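Side-chain contacts in ORF98 PTP-2 (Cydia pomonella granulosis virus, PDB 6I28), which probably acts as a dual-specificity protein phosphatase, removing phosphate from tyrosine and serine or threonine residues of MAP kinases: residues A[123-126]-A[127-131]; A[49-52]-A[53-57]. All coordinates share one frame; numbering follows the deposited sequence.

Both contacts lie within the dual-specificity phosphatase catalytic domain, and each includes a capped helix start. Contact 2 (49-57) takes in the capped lead-in and the whole of the short helix 51-57, which connects strand 41-46 to strand 64-68 of the central sheet; contact 1 (123-131) follows later in the chain, where helix 110-123 gives way to the start of helix 127-137. They lie on opposite sides of the chain's centre, their own centres about 32 Å apart and their nearest atoms about 24 Å apart, so neither touches the other. A bound calcium ion is about 12 Å from the Ile53 side chain of contact 2, whereas a glycerol, probably from the crystallisation liquor, lies about 4 Å from that of Ile125 in contact 1.

Contact 1 of 2, residues A[123-126]-A[127-131]; sequences NQID and YEQAF
Asp126 caps the start of helix 127-137 by turning its carboxylate back over the first turn, where Asp126 OD1 accepts from Gln129 N at 2.9 Å. The oxygen is met nearly along its C-O axis and the N-H points nearly straight at it. A chi1 of 66° sets CG between the backbone N and the carbonyl carbon, and this fold of the side chain carries OD1 to the amide. Asp126 OD1 also lies 3.2 Å from Gln129 CB, so the carboxylate rests against the base of the side chain whose backbone it caps.

The main-chain polar groups of Asp126 are also engaged. Asp126 O accepts from Ala130 N at 3.0 Å in an almost straight bond (174°), a regular i to i+4 helical bond. Asp126 N donates to a water oxygen at 2.8 Å, and that water in turn donates to Gln129 OE1, its oxygen 3.1 Å away. The extended Gln129 chain thus closes a water-mediated loop back to the capping residue, its amide turned 81° from the carboxylate plane.

This is an N-cap at a helix-loop-helix junction: Gln124, with positive phi, leaves helix 110-123, and two residues later the next helix is capped. Gln124 is itself tied down, OE1 accepting from Val167 N in the C-terminal hairpin and NE2 donating to Arg121 O.

Ile125 supplies the apolar part of the contact. It crosses Gln129 at about a right angle, with Ile125 CG2 3.8 Å from Gln129 NE2, while Ile125 CD1 reaches Ala130 CB at 4.1 Å. The Ala130 methyl continues onto Ile116, Ile119 and Met120 of helix 110-123, and Tyr127 is buried between that helix and helix 144-151.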
loop_
_atom_site.group_PDB
_atom_site.type_symbol
_atom_site.label_atom_id
_atom_site.label_comp_id
_atom_site.label_asym_id
_atom_site.label_seq_id
_atom_site.Cartn_x
_atom_site.Cartn_y
_atom_site.Cartn_z
ATOM N N ASN A 123 -6.920 10.330 -6.122
ATOM C CA ASN A 123 -8.302 10.796 -6.234
ATOM C C ASN A 123 -8.518 12.144 -5.576
ATOM O O ASN A 123 -9.560 12.748 -5.792
ATOM C CB ASN A 123 -9.246 9.762 -5.630
ATOM C CG ASN A 123 -9.372 8.533 -6.499
ATOM O OD1 ASN A 123 -10.119 8.523 -7.462
ATOM N ND2 ASN A 123 -8.611 7.518 -6.188
ATOM N N GLN A 124 -7.537 12.648 -4.836
ATOM C CA GLN A 124 -7.659 13.871 -4.064
ATOM C C GLN A 124 -8.910 13.793 -3.198
ATOM O O GLN A 124 -9.852 14.589 -3.332
ATOM C CB GLN A 124 -7.672 15.106 -4.962
ATOM C CG GLN A 124 -6.344 15.330 -5.589
ATOM C CD GLN A 124 -5.321 15.785 -4.581
ATOM O OE1 GLN A 124 -5.486 16.811 -3.934
ATOM N NE2 GLN A 124 -4.236 15.033 -4.469
ATOM N N ILE A 125 -8.925 12.787 -2.323
ATOM C CA ILE A 125 -9.999 12.588 -1.359
ATOM C C ILE A 125 -9.369 12.372 0.017
ATOM O O ILE A 125 -8.218 11.985 0.140
ATOM C CB ILE A 125 -10.940 11.405 -1.717
ATOM C CG1 ILE A 125 -10.216 10.055 -1.698
ATOM C CG2 ILE A 125 -11.524 11.574 -3.100
ATOM C CD1 ILE A 125 -11.111 8.834 -2.137
ATOM N N ASP A 126 -10.139 12.628 1.075
ATOM C CA ASP A 126 -9.542 12.622 2.406
ATOM C C ASP A 126 -9.425 11.210 2.969
ATOM O O ASP A 126 -9.869 10.228 2.365
ATOM C CB ASP A 126 -10.359 13.494 3.365
ATOM C CG ASP A 126 -11.732 12.947 3.623
ATOM O OD1 ASP A 126 -12.121 11.856 3.161
ATOM O OD2 ASP A 126 -12.455 13.643 4.315
ATOM N N TYR A 127 -8.831 11.097 4.160
ATOM C CA TYR A 127 -8.572 9.781 4.719
ATOM C C TYR A 127 -9.848 8.978 4.923
ATOM O O TYR A 127 -9.921 7.808 4.542
ATOM C CB TYR A 127 -7.820 9.883 6.026
ATOM C CG TYR A 127 -7.755 8.555 6.755
ATOM C CD1 TYR A 127 -6.822 7.613 6.397
ATOM C CD2 TYR A 127 -8.640 8.227 7.789
ATOM C CE1 TYR A 127 -6.741 6.401 7.025
ATOM C CE2 TYR A 127 -8.540 6.968 8.439
ATOM C CZ TYR A 127 -7.591 6.075 8.041
ATOM O OH TYR A 127 -7.468 4.842 8.638
ATOM N N GLU A 128 -10.865 9.582 5.532
ATOM C CA GLU A 128 -12.060 8.809 5.871
ATOM C C GLU A 128 -12.739 8.278 4.610
ATOM O O GLU A 128 -13.194 7.141 4.584
ATOM C CB GLU A 128 -13.029 9.655 6.695
ATOM C CG GLU A 128 -12.928 9.388 8.224
ATOM C CD GLU A 128 -13.333 7.969 8.607
ATOM O OE1 GLU A 128 -14.403 7.513 8.121
ATOM O OE2 GLU A 128 -12.578 7.310 9.381
ATOM N N GLN A 129 -12.792 9.074 3.542
ATOM C CA GLN A 129 -13.372 8.586 2.293
ATOM C C GLN A 129 -12.539 7.448 1.695
ATOM O O GLN A 129 -13.079 6.432 1.241
ATOM C CB GLN A 129 -13.489 9.719 1.281
ATOM C CG GLN A 129 -14.448 9.401 0.163
ATOM C CD GLN A 129 -14.639 10.563 -0.776
ATOM O OE1 GLN A 129 -14.513 11.722 -0.386
ATOM N NE2 GLN A 129 -14.919 10.257 -2.034
ATOM N N ALA A 130 -11.217 7.618 1.624
ATOM C CA ALA A 130 -10.425 6.539 1.090
ATOM C C ALA A 130 -10.461 5.314 1.986
ATOM O O ALA A 130 -10.408 4.183 1.488
ATOM C CB ALA A 130 -8.983 7.003 0.882
ATOM N N PHE A 131 -10.464 5.505 3.307
ATOM C CA PHE A 131 -10.457 4.370 4.205
ATOM C C PHE A 131 -11.727 3.556 4.003
ATOM O O PHE A 131 -11.689 2.337 3.877
ATOM C CB PHE A 131 -10.308 4.835 5.652
ATOM C CG PHE A 131 -10.719 3.794 6.658
ATOM C CD1 PHE A 131 -9.923 2.726 6.991
ATOM C CD2 PHE A 131 -11.941 3.907 7.286
ATOM C CE1 PHE A 131 -10.348 1.781 7.924
ATOM C CE2 PHE A 131 -12.372 2.958 8.209
ATOM C CZ PHE A 131 -11.602 1.907 8.523
HETATM O O HOH W 1 -12.530 13.928 0.389
#

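Contact 2 of 2, residues A[49-52]-A[53-57]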
loop_
_atom_site.group_PDB
_atom_site.type_symbol
_atom_site.label_atom_id
_atom_site.label_comp_id
_atom_site.label_asym_id
_atom_site.label_seq_id
_atom_site.Cartn_x
_atom_site.Cartn_y
_atom_site.Cartn_z
ATOM N N ASP A 49 12.933 -10.674 7.073
ATOM C CA ASP A 49 13.834 -10.814 5.935
ATOM C C ASP A 49 13.046 -10.927 4.633
ATOM O O ASP A 49 12.171 -11.793 4.517
ATOM C CB ASP A 49 14.700 -12.056 6.118
ATOM C CG ASP A 49 15.889 -12.095 5.178
ATOM O OD1 ASP A 49 15.986 -11.230 4.272
ATOM O OD2 ASP A 49 16.729 -13.012 5.358
ATOM N N VAL A 50 13.368 -10.060 3.651
ATOM C CA VAL A 50 12.645 -10.072 2.382
ATOM C C VAL A 50 13.295 -10.909 1.269
ATOM O O VAL A 50 12.604 -11.288 0.308
ATOM C CB VAL A 50 12.458 -8.645 1.824
ATOM C CG1 VAL A 50 13.697 -8.166 1.058
ATOM C CG2 VAL A 50 11.222 -8.563 0.904
ATOM N N ALA A 51 14.592 -11.223 1.382
ATOM C CA ALA A 51 15.276 -11.932 0.302
ATOM C C ALA A 51 14.604 -13.251 -0.069
ATOM O O ALA A 51 14.564 -13.588 -1.268
ATOM C CB ALA A 51 16.737 -12.170 0.701
ATOM N N PRO A 52 14.068 -14.019 0.870
ATOM C CA PRO A 52 13.348 -15.245 0.481
ATOM C C PRO A 52 12.097 -14.961 -0.316
ATOM O O PRO A 52 11.751 -15.730 -1.229
ATOM C CB PRO A 52 12.997 -15.889 1.827
ATOM C CG PRO A 52 14.064 -15.315 2.805
ATOM C CD PRO A 52 14.318 -13.925 2.321
ATOM N N ILE A 53 11.371 -13.899 0.029
ATOM C CA ILE A 53 10.186 -13.558 -0.747
ATOM C C ILE A 53 10.597 -13.130 -2.147
ATOM O O ILE A 53 9.988 -13.542 -3.134
ATOM C CB ILE A 53 9.356 -12.470 -0.052
ATOM C CG1 ILE A 53 8.932 -12.942 1.329
ATOM C CG2 ILE A 53 8.129 -12.175 -0.867
ATOM C CD1 ILE A 53 8.213 -11.888 2.107
ATOM N N LYS A 54 11.623 -12.269 -2.246
ATOM C CA LYS A 54 12.122 -11.854 -3.557
ATOM C C LYS A 54 12.535 -13.068 -4.380
ATOM O O LYS A 54 12.220 -13.164 -5.564
ATOM C CB LYS A 54 13.320 -10.912 -3.408
ATOM C CG LYS A 54 12.933 -9.518 -3.019
ATOM C CD LYS A 54 13.966 -8.432 -3.379
ATOM C CE LYS A 54 13.347 -7.015 -3.143
ATOM N NZ LYS A 54 14.095 -5.878 -3.742
ATOM N N ARG A 55 13.265 -13.998 -3.765
ATOM C CA ARG A 55 13.741 -15.161 -4.492
ATOM C C ARG A 55 12.579 -16.020 -4.972
ATOM O O ARG A 55 12.558 -16.472 -6.120
ATOM C CB ARG A 55 14.686 -15.979 -3.607
ATOM C CG ARG A 55 15.454 -17.065 -4.387
ATOM C CD ARG A 55 16.705 -17.604 -3.614
ATOM N NE ARG A 55 17.383 -16.514 -2.915
ATOM C CZ ARG A 55 17.660 -16.505 -1.620
ATOM N NH1 ARG A 55 17.344 -17.541 -0.866
ATOM N NH2 ARG A 55 18.264 -15.455 -1.087
ATOM N N ALA A 56 11.579 -16.234 -4.119
ATOM C CA ALA A 56 10.520 -17.161 -4.492
ATOM C C ALA A 56 9.639 -16.565 -5.570
ATOM O O ALA A 56 9.213 -17.277 -6.485
ATOM C CB ALA A 56 9.686 -17.542 -3.271
ATOM N N LEU A 57 9.346 -15.258 -5.477
ATOM C CA LEU A 57 8.524 -14.626 -6.509
ATOM C C LEU A 57 9.288 -14.444 -7.818
ATOM O O LEU A 57 8.721 -14.591 -8.908
ATOM C CB LEU A 57 8.032 -13.280 -6.028
ATOM C CG LEU A 57 7.126 -13.299 -4.792
ATOM C CD1 LEU A 57 6.585 -11.927 -4.579
ATOM C CD2 LEU A 57 5.994 -14.271 -4.995
#
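Val50 and Lys54 are joined through the backbone, Lys54 N donating to Val50 O at 2.9 Å in a nearly straight bond (171°). Just before them, Asp49 turns its carboxylate to the incoming turn: Asp49 OD1 accepts from Ala51 N at 3.2 Å, with the donor well above the carboxylate plane. Val50 CG2 also comes to 4.4 Å from Ile53 CB, a loose apolar contact on the side of the helix facing the sheet, where Val50 touches Ser44 and His66 and buried Ile53 packs on Met30, Ile46 and His64. Lys54 extends away from the segment to donate from NZ to His64 O. At Ala51 the carbonyl oxygen accepts from Arg55 N. The Arg55 chain, bent at chi3 (-39°), folds back so that Ala51 O lies over one face of the guanidinium, offset toward its rim, and Arg55 NH2 is 4.0 Å from Ala51 CB. Pro52 sits in the first turn, where the lack of an N-H costs no helical bond; Pro52 O accepts from Ala56 N at 2.9 Å and lies 3.4 Å from Ala56 CB. Such a capped helix, packed on the sheet and linking the adjacent parallel strands 41-46 and 64-68, is the crossover helix of a beta-alpha-beta unit.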